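PDB 4OQJ: PKS from Streptomyces albus, which probably catalyses condensation of acyl and extender units on acyl carrier proteins as a polyketide synthase ketosynthase in antibiotic (oxazolomycin) biosynthesis. Local coordinates for residues 613-625 / 631-643. Sequence-based numbering, arbitrary orientation.
Sequences STAPVVAADRTEL and RLLDGIGAQHTAG
The guanidinium of R622 is stacked on the imidazole of H640, the planes 12° from parallel and CZ of R622 3.2 Å from NE2 of H640, while CD1 of L633 lies over the opposite face, nearest CD of R622. With both faces occupied, the guanidinium works through its edge. NE of R622 gives a nearly straight bond (171°) to O of A619, 2.8 Å away and on a carbonyl lone pair, and with O of A638 in the same plane, 2.8 Å from NH2 of R622, the two bonds fix the group's rotation. That second bond comes from above the carbonyl plane, and a weak one runs from NH2 to O of Q639. The chain is extended from CG to NE (chi2 -172°), which carries the charge across to the turn after helix 627-635. This helix closes in a Schellman motif at G637, whose positive phi swings A638 and Q639 back alongside the short edge strand 617-618 of a small parallel sheet; V618 and Q639 then form a single beta bridge. N of Q639 donates to O of V617 at 2.8 Å, and N of A619 to O of Q639 at 2.9 Å. CB of A619 rests 3.8 Å from CD1 of L633, a methyl that CD1 of L625 also meets. V617 sets CG1 against A638 and CG2 against I636. F598 also touches L633, and backbone bonds join V618 to V548 of the central strand 547-549 and to L550 just after it. CG2 of V618 meets CB of A642 at 4.0 Å, where 631-643 becomes poorly ordered.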
ATOM      1  N   SER A 613     -23.416 -21.819 -27.895  1.00 22.46           N
ATOM      2  CA  SER A 613     -23.920 -21.240 -29.134  1.00 18.68           C
ATOM      3  C   SER A 613     -25.347 -20.766 -28.954  1.00 20.18           C
ATOM      4  O   SER A 613     -26.157 -21.448 -28.318  1.00 20.46           O
ATOM      5  CB  SER A 613     -23.877 -22.245 -30.282  1.00 19.15           C
ATOM      6  OG  SER A 613     -24.509 -21.695 -31.429  1.00 19.89           O
ATOM      7  N   THR A 614     -25.656 -19.610 -29.533  1.00 23.14           N
ATOM      8  CA  THR A 614     -27.017 -19.091 -29.499  1.00 24.80           C
ATOM      9  C   THR A 614     -27.526 -18.864 -30.924  1.00 30.75           C
ATOM     10  O   THR A 614     -28.563 -18.233 -31.128  1.00 31.55           O
ATOM     11  CB  THR A 614     -27.103 -17.788 -28.660  1.00 30.69           C
ATOM     12  OG1 THR A 614     -26.158 -16.817 -29.131  1.00 28.64           O
ATOM     13  CG2 THR A 614     -26.812 -18.090 -27.198  1.00 35.19           C
ATOM     14  N   ALA A 615     -26.800 -19.409 -31.901  1.00 26.71           N
ATOM     15  CA  ALA A 615     -27.229 -19.392 -33.299  1.00 27.49           C
ATOM     16  C   ALA A 615     -28.540 -20.162 -33.489  1.00 28.38           C
ATOM     17  O   ALA A 615     -28.644 -21.306 -33.063  1.00 26.90           O
ATOM     18  CB  ALA A 615     -26.159 -19.988 -34.179  1.00 25.40           C
ATOM     19  N   PRO A 616     -29.538 -19.544 -34.141  1.00 29.12           N
ATOM     20  CA  PRO A 616     -30.771 -20.289 -34.426  1.00 28.17           C
ATOM     21  C   PRO A 616     -30.545 -21.522 -35.290  1.00 25.91           C
ATOM     22  O   PRO A 616     -29.694 -21.517 -36.186  1.00 24.87           O
ATOM     23  CB  PRO A 616     -31.642 -19.270 -35.176  1.00 31.62           C
ATOM     24  CG  PRO A 616     -31.103 -17.948 -34.807  1.00 34.86           C
ATOM     25  CD  PRO A 616     -29.634 -18.133 -34.556  1.00 32.72           C
ATOM     26  N   VAL A 617     -31.306 -22.569 -34.995  1.00 24.32           N
ATOM     27  CA  VAL A 617     -31.364 -23.752 -35.826  1.00 25.84           C
ATOM     28  C   VAL A 617     -32.517 -23.581 -36.798  1.00 28.63           C
ATOM     29  O   VAL A 617     -33.659 -23.394 -36.379  1.00 32.09           O
ATOM     30  CB  VAL A 617     -31.561 -25.038 -34.994  1.00 30.60           C
ATOM     31  CG1 VAL A 617     -31.716 -26.257 -35.897  1.00 31.59           C
ATOM     32  CG2 VAL A 617     -30.392 -25.237 -34.034  1.00 34.28           C
ATOM     33  N   VAL A 618     -32.210 -23.639 -38.093  1.00 29.84           N
ATOM     34  CA  VAL A 618     -33.230 -23.630 -39.143  1.00 32.00           C
ATOM     35  C   VAL A 618     -33.413 -25.031 -39.732  1.00 33.09           C
ATOM     36  O   VAL A 618     -32.466 -25.643 -40.244  1.00 35.61           O
ATOM     37  CB  VAL A 618     -32.867 -22.640 -40.270  1.00 35.95           C
ATOM     38  CG1 VAL A 618     -33.943 -22.630 -41.365  1.00 38.99           C
ATOM     39  CG2 VAL A 618     -32.694 -21.248 -39.704  1.00 41.00           C
ATOM     40  N   ALA A 619     -34.636 -25.536 -39.641  1.00 31.53           N
ATOM     41  CA  ALA A 619     -35.023 -26.790 -40.278  1.00 31.86           C
ATOM     42  C   ALA A 619     -36.167 -26.514 -41.253  1.00 36.75           C
ATOM     43  O   ALA A 619     -37.341 -26.582 -40.880  1.00 36.75           O
ATOM     44  CB  ALA A 619     -35.441 -27.826 -39.236  1.00 32.22           C
ATOM     45  N   ALA A 620     -35.816 -26.215 -42.500  1.00 38.44           N
ATOM     46  CA  ALA A 620     -36.777 -25.692 -43.473  1.00 43.29           C
ATOM     47  C   ALA A 620     -37.619 -26.771 -44.165  1.00 51.50           C
ATOM     48  O   ALA A 620     -38.716 -26.485 -44.643  1.00 59.50           O
ATOM     49  CB  ALA A 620     -36.043 -24.868 -44.508  1.00 42.35           C
ATOM     50  N   ASP A 621     -37.110 -28.003 -44.202  1.00 49.31           N
ATOM     51  CA  ASP A 621     -37.762 -29.105 -44.907  1.00 48.05           C
ATOM     52  C   ASP A 621     -37.899 -30.339 -44.008  1.00 43.65           C
ATOM     53  O   ASP A 621     -36.976 -31.152 -43.908  1.00 43.13           O
ATOM     54  CB  ASP A 621     -36.970 -29.459 -46.168  1.00 54.81           C
ATOM     55  CG  ASP A 621     -37.567 -30.635 -46.928  1.00 65.82           C
ATOM     56  OD1 ASP A 621     -38.778 -30.908 -46.766  1.00 69.27           O
ATOM     57  OD2 ASP A 621     -36.824 -31.288 -47.692  1.00 70.77           O
ATOM     58  N   ARG A 622     -39.063 -30.488 -43.378  1.00 38.94           N
ATOM     59  CA  ARG A 622     -39.269 -31.506 -42.350  1.00 41.03           C
ATOM     60  C   ARG A 622     -40.199 -32.637 -42.801  1.00 52.62           C
ATOM     61  O   ARG A 622     -40.690 -33.408 -41.974  1.00 48.36           O
ATOM     62  CB  ARG A 622     -39.843 -30.855 -41.087  1.00 39.27           C
ATOM     63  CG  ARG A 622     -39.145 -29.554 -40.692  1.00 39.41           C
ATOM     64  CD  ARG A 622     -39.616 -29.059 -39.336  1.00 38.16           C
ATOM     65  NE  ARG A 622     -39.043 -27.759 -39.000  1.00 36.68           N
ATOM     66  CZ  ARG A 622     -39.182 -27.167 -37.819  1.00 38.89           C
ATOM     67  NH1 ARG A 622     -39.864 -27.765 -36.850  1.00 37.78           N
ATOM     68  NH2 ARG A 622     -38.630 -25.983 -37.598  1.00 41.76           N
ATOM     69  N   THR A 623     -40.432 -32.737 -44.106  1.00 69.55           N
ATOM     70  CA  THR A 623     -41.449 -33.654 -44.635  1.00 75.40           C
ATOM     71  C   THR A 623     -41.142 -35.121 -44.322  1.00 73.61           C
ATOM     72  O   THR A 623     -41.916 -35.788 -43.639  1.00 69.11           O
ATOM     73  CB  THR A 623     -41.599 -33.495 -46.159  1.00 73.65           C
ATOM     74  OG1 THR A 623     -40.343 -33.758 -46.797  1.00 80.98           O
ATOM     75  CG2 THR A 623     -42.055 -32.086 -46.508  1.00 64.62           C
ATOM     76  N   GLU A 624     -40.002 -35.606 -44.808  1.00 75.50           N
ATOM     77  CA  GLU A 624     -39.622 -37.008 -44.651  1.00 73.76           C
ATOM     78  C   GLU A 624     -38.995 -37.327 -43.286  1.00 70.80           C
ATOM     79  O   GLU A 624     -38.178 -38.248 -43.182  1.00 63.80           O
ATOM     80  CB  GLU A 624     -38.643 -37.406 -45.762  1.00 70.59           C
ATOM     81  N   LEU A 625     -39.377 -36.578 -42.251  1.00 69.15           N
ATOM     82  CA  LEU A 625     -38.883 -36.820 -40.893  1.00 58.00           C
ATOM     83  C   LEU A 625     -39.956 -37.478 -40.030  1.00 51.98           C
ATOM     84  O   LEU A 625     -41.134 -37.123 -40.131  1.00 54.61           O
ATOM     85  CB  LEU A 625     -38.435 -35.517 -40.224  1.00 52.83           C
ATOM     86  CG  LEU A 625     -37.178 -34.807 -40.732  1.00 47.94           C
ATOM     87  CD1 LEU A 625     -36.943 -33.539 -39.927  1.00 45.13           C
ATOM     88  CD2 LEU A 625     -35.956 -35.714 -40.667  1.00 47.22           C
ATOM     89  N   ARG A 631     -40.873 -33.629 -32.894  1.00 39.50           N
ATOM     90  CA  ARG A 631     -40.977 -33.190 -31.504  1.00 40.47           C
ATOM     91  C   ARG A 631     -39.653 -32.600 -31.027  1.00 42.09           C
ATOM     92  O   ARG A 631     -39.627 -31.559 -30.372  1.00 42.15           O
ATOM     93  CB  ARG A 631     -41.390 -34.349 -30.593  1.00 36.56           C
ATOM     94  N   LEU A 632     -38.555 -33.271 -31.353  1.00 41.18           N
ATOM     95  CA  LEU A 632     -37.240 -32.814 -30.938  1.00 38.26           C
ATOM     96  C   LEU A 632     -36.957 -31.435 -31.513  1.00 33.76           C
ATOM     97  O   LEU A 632     -36.383 -30.585 -30.834  1.00 38.38           O
ATOM     98  CB  LEU A 632     -36.161 -33.805 -31.374  1.00 40.49           C
ATOM     99  CG  LEU A 632     -36.038 -35.070 -30.526  1.00 41.06           C
ATOM    100  CD1 LEU A 632     -35.054 -36.050 -31.154  1.00 42.08           C
ATOM    101  CD2 LEU A 632     -35.612 -34.735 -29.102  1.00 43.29           C
ATOM    102  N   LEU A 633     -37.362 -31.217 -32.764  1.00 33.07           N
ATOM    103  CA  LEU A 633     -37.178 -29.922 -33.402  1.00 34.60           C
ATOM    104  C   LEU A 633     -38.029 -28.866 -32.711  1.00 46.41           C
ATOM    105  O   LEU A 633     -37.602 -27.722 -32.561  1.00 40.63           O
ATOM    106  CB  LEU A 633     -37.521 -29.989 -34.888  1.00 35.66           C
ATOM    107  CG  LEU A 633     -36.468 -30.624 -35.799  1.00 34.50           C
ATOM    108  CD1 LEU A 633     -36.975 -30.663 -37.222  1.00 35.10           C
ATOM    109  CD2 LEU A 633     -35.131 -29.876 -35.743  1.00 29.24           C
ATOM    110  N   ASP A 634     -39.232 -29.255 -32.291  1.00 54.03           N
ATOM    111  CA  ASP A 634     -40.113 -28.356 -31.551  1.00 53.81           C
ATOM    112  C   ASP A 634     -39.512 -27.990 -30.200  1.00 50.12           C
ATOM    113  O   ASP A 634     -39.548 -26.832 -29.792  1.00 53.41           O
ATOM    114  CB  ASP A 634     -41.490 -28.994 -31.351  1.00 61.09           C
ATOM    115  CG  ASP A 634     -42.401 -28.798 -32.544  1.00 74.81           C
ATOM    116  OD1 ASP A 634     -42.730 -27.633 -32.856  1.00 77.96           O
ATOM    117  OD2 ASP A 634     -42.806 -29.806 -33.163  1.00 85.15           O
ATOM    118  N   GLY A 635     -38.956 -28.989 -29.520  1.00 43.92           N
ATOM    119  CA  GLY A 635     -38.360 -28.807 -28.212  1.00 38.63           C
ATOM    120  C   GLY A 635     -37.239 -27.786 -28.170  1.00 42.77           C
ATOM    121  O   GLY A 635     -37.142 -27.019 -27.215  1.00 54.64           O
ATOM    122  N   ILE A 636     -36.382 -27.779 -29.185  1.00 42.13           N
ATOM    123  CA  ILE A 636     -35.313 -26.782 -29.270  1.00 41.87           C
ATOM    124  C   ILE A 636     -35.789 -25.536 -30.011  1.00 41.07           C
ATOM    125  O   ILE A 636     -35.014 -24.619 -30.256  1.00 42.35           O
ATOM    126  CB  ILE A 636     -34.051 -27.335 -29.986  1.00 38.66           C
ATOM    127  CG1 ILE A 636     -34.343 -27.658 -31.459  1.00 38.78           C
ATOM    128  CG2 ILE A 636     -33.520 -28.553 -29.249  1.00 40.34           C
ATOM    129  CD1 ILE A 636     -33.098 -27.963 -32.284  1.00 40.28           C
ATOM    130  N   GLY A 637     -37.056 -25.528 -30.399  1.00 43.15           N
ATOM    131  CA  GLY A 637     -37.638 -24.391 -31.082  1.00 46.53           C
ATOM    132  C   GLY A 637     -36.927 -24.052 -32.371  1.00 44.74           C
ATOM    133  O   GLY A 637     -36.522 -22.910 -32.579  1.00 41.72           O
ATOM    134  N   ALA A 638     -36.771 -25.044 -33.239  1.00 41.38           N
ATOM    135  CA  ALA A 638     -36.128 -24.820 -34.524  1.00 38.75           C
ATOM    136  C   ALA A 638     -37.019 -23.961 -35.409  1.00 38.29           C
ATOM    137  O   ALA A 638     -38.215 -24.197 -35.512  1.00 40.96           O
ATOM    138  CB  ALA A 638     -35.816 -26.144 -35.209  1.00 40.75           C
ATOM    139  N   GLN A 639     -36.428 -22.964 -36.049  1.00 35.92           N
ATOM    140  CA  GLN A 639     -37.167 -22.108 -36.959  1.00 39.66           C
ATOM    141  C   GLN A 639     -37.418 -22.813 -38.301  1.00 44.75           C
ATOM    142  O   GLN A 639     -36.718 -23.763 -38.657  1.00 39.61           O
ATOM    143  CB  GLN A 639     -36.404 -20.794 -37.151  1.00 41.51           C
ATOM    144  CG  GLN A 639     -36.197 -20.034 -35.835  1.00 44.33           C
ATOM    145  CD  GLN A 639     -35.275 -18.837 -35.971  1.00 53.50           C
ATOM    146  OE1 GLN A 639     -34.896 -18.449 -37.079  1.00 56.33           O
ATOM    147  NE2 GLN A 639     -34.905 -18.242 -34.835  1.00 59.03           N
ATOM    148  N   HIS A 640     -38.436 -22.362 -39.032  1.00 47.43           N
ATOM    149  CA  HIS A 640     -38.729 -22.905 -40.355  1.00 43.22           C
ATOM    150  C   HIS A 640     -38.029 -22.098 -41.448  1.00 46.11           C
ATOM    151  O   HIS A 640     -37.909 -22.555 -42.588  1.00 47.72           O
ATOM    152  CB  HIS A 640     -40.237 -22.946 -40.589  1.00 41.07           C
ATOM    153  CG  HIS A 640     -40.940 -23.939 -39.718  1.00 39.70           C
ATOM    154  ND1 HIS A 640     -41.389 -23.628 -38.451  1.00 40.51           N
ATOM    155  CD2 HIS A 640     -41.230 -25.246 -39.912  1.00 38.52           C
ATOM    156  CE1 HIS A 640     -41.944 -24.699 -37.913  1.00 39.16           C
ATOM    157  NE2 HIS A 640     -41.863 -25.694 -38.775  1.00 39.78           N
ATOM    158  N   THR A 641     -37.566 -20.903 -41.090  1.00 53.30           N
ATOM    159  CA  THR A 641     -36.724 -20.104 -41.980  1.00 67.30           C
ATOM    160  C   THR A 641     -36.057 -18.948 -41.223  1.00 74.97           C
ATOM    161  O   THR A 641     -36.385 -18.684 -40.065  1.00 75.41           O
ATOM    162  CB  THR A 641     -37.531 -19.549 -43.175  1.00 72.54           C
ATOM    163  OG1 THR A 641     -36.911 -18.349 -43.652  1.00 82.19           O
ATOM    164  CG2 THR A 641     -38.977 -19.254 -42.779  1.00 64.25           C
ATOM    165  N   ALA A 642     -35.111 -18.279 -41.884  1.00 79.08           N
ATOM    166  CA  ALA A 642     -34.417 -17.124 -41.310  1.00 80.52           C
ATOM    167  C   ALA A 642     -34.553 -15.906 -42.225  1.00 89.76           C
ATOM    168  O   ALA A 642     -34.528 -16.034 -43.453  1.00 92.06           O
ATOM    169  CB  ALA A 642     -32.945 -17.448 -41.072  1.00 71.08           C
ATOM    170  N   GLY A 643     -34.697 -14.730 -41.614  1.00 92.02           N
ATOM    171  CA  GLY A 643     -34.824 -13.479 -42.346  1.00 91.57           C
ATOM    172  C   GLY A 643     -33.600 -12.596 -42.191  1.00 87.41           C
ATOM    173  O   GLY A 643     -32.911 -12.292 -43.168  1.00 86.59           O
TER
HETATM  174  O   HOH W   1     -39.493 -23.472 -45.430  1.00 45.49           O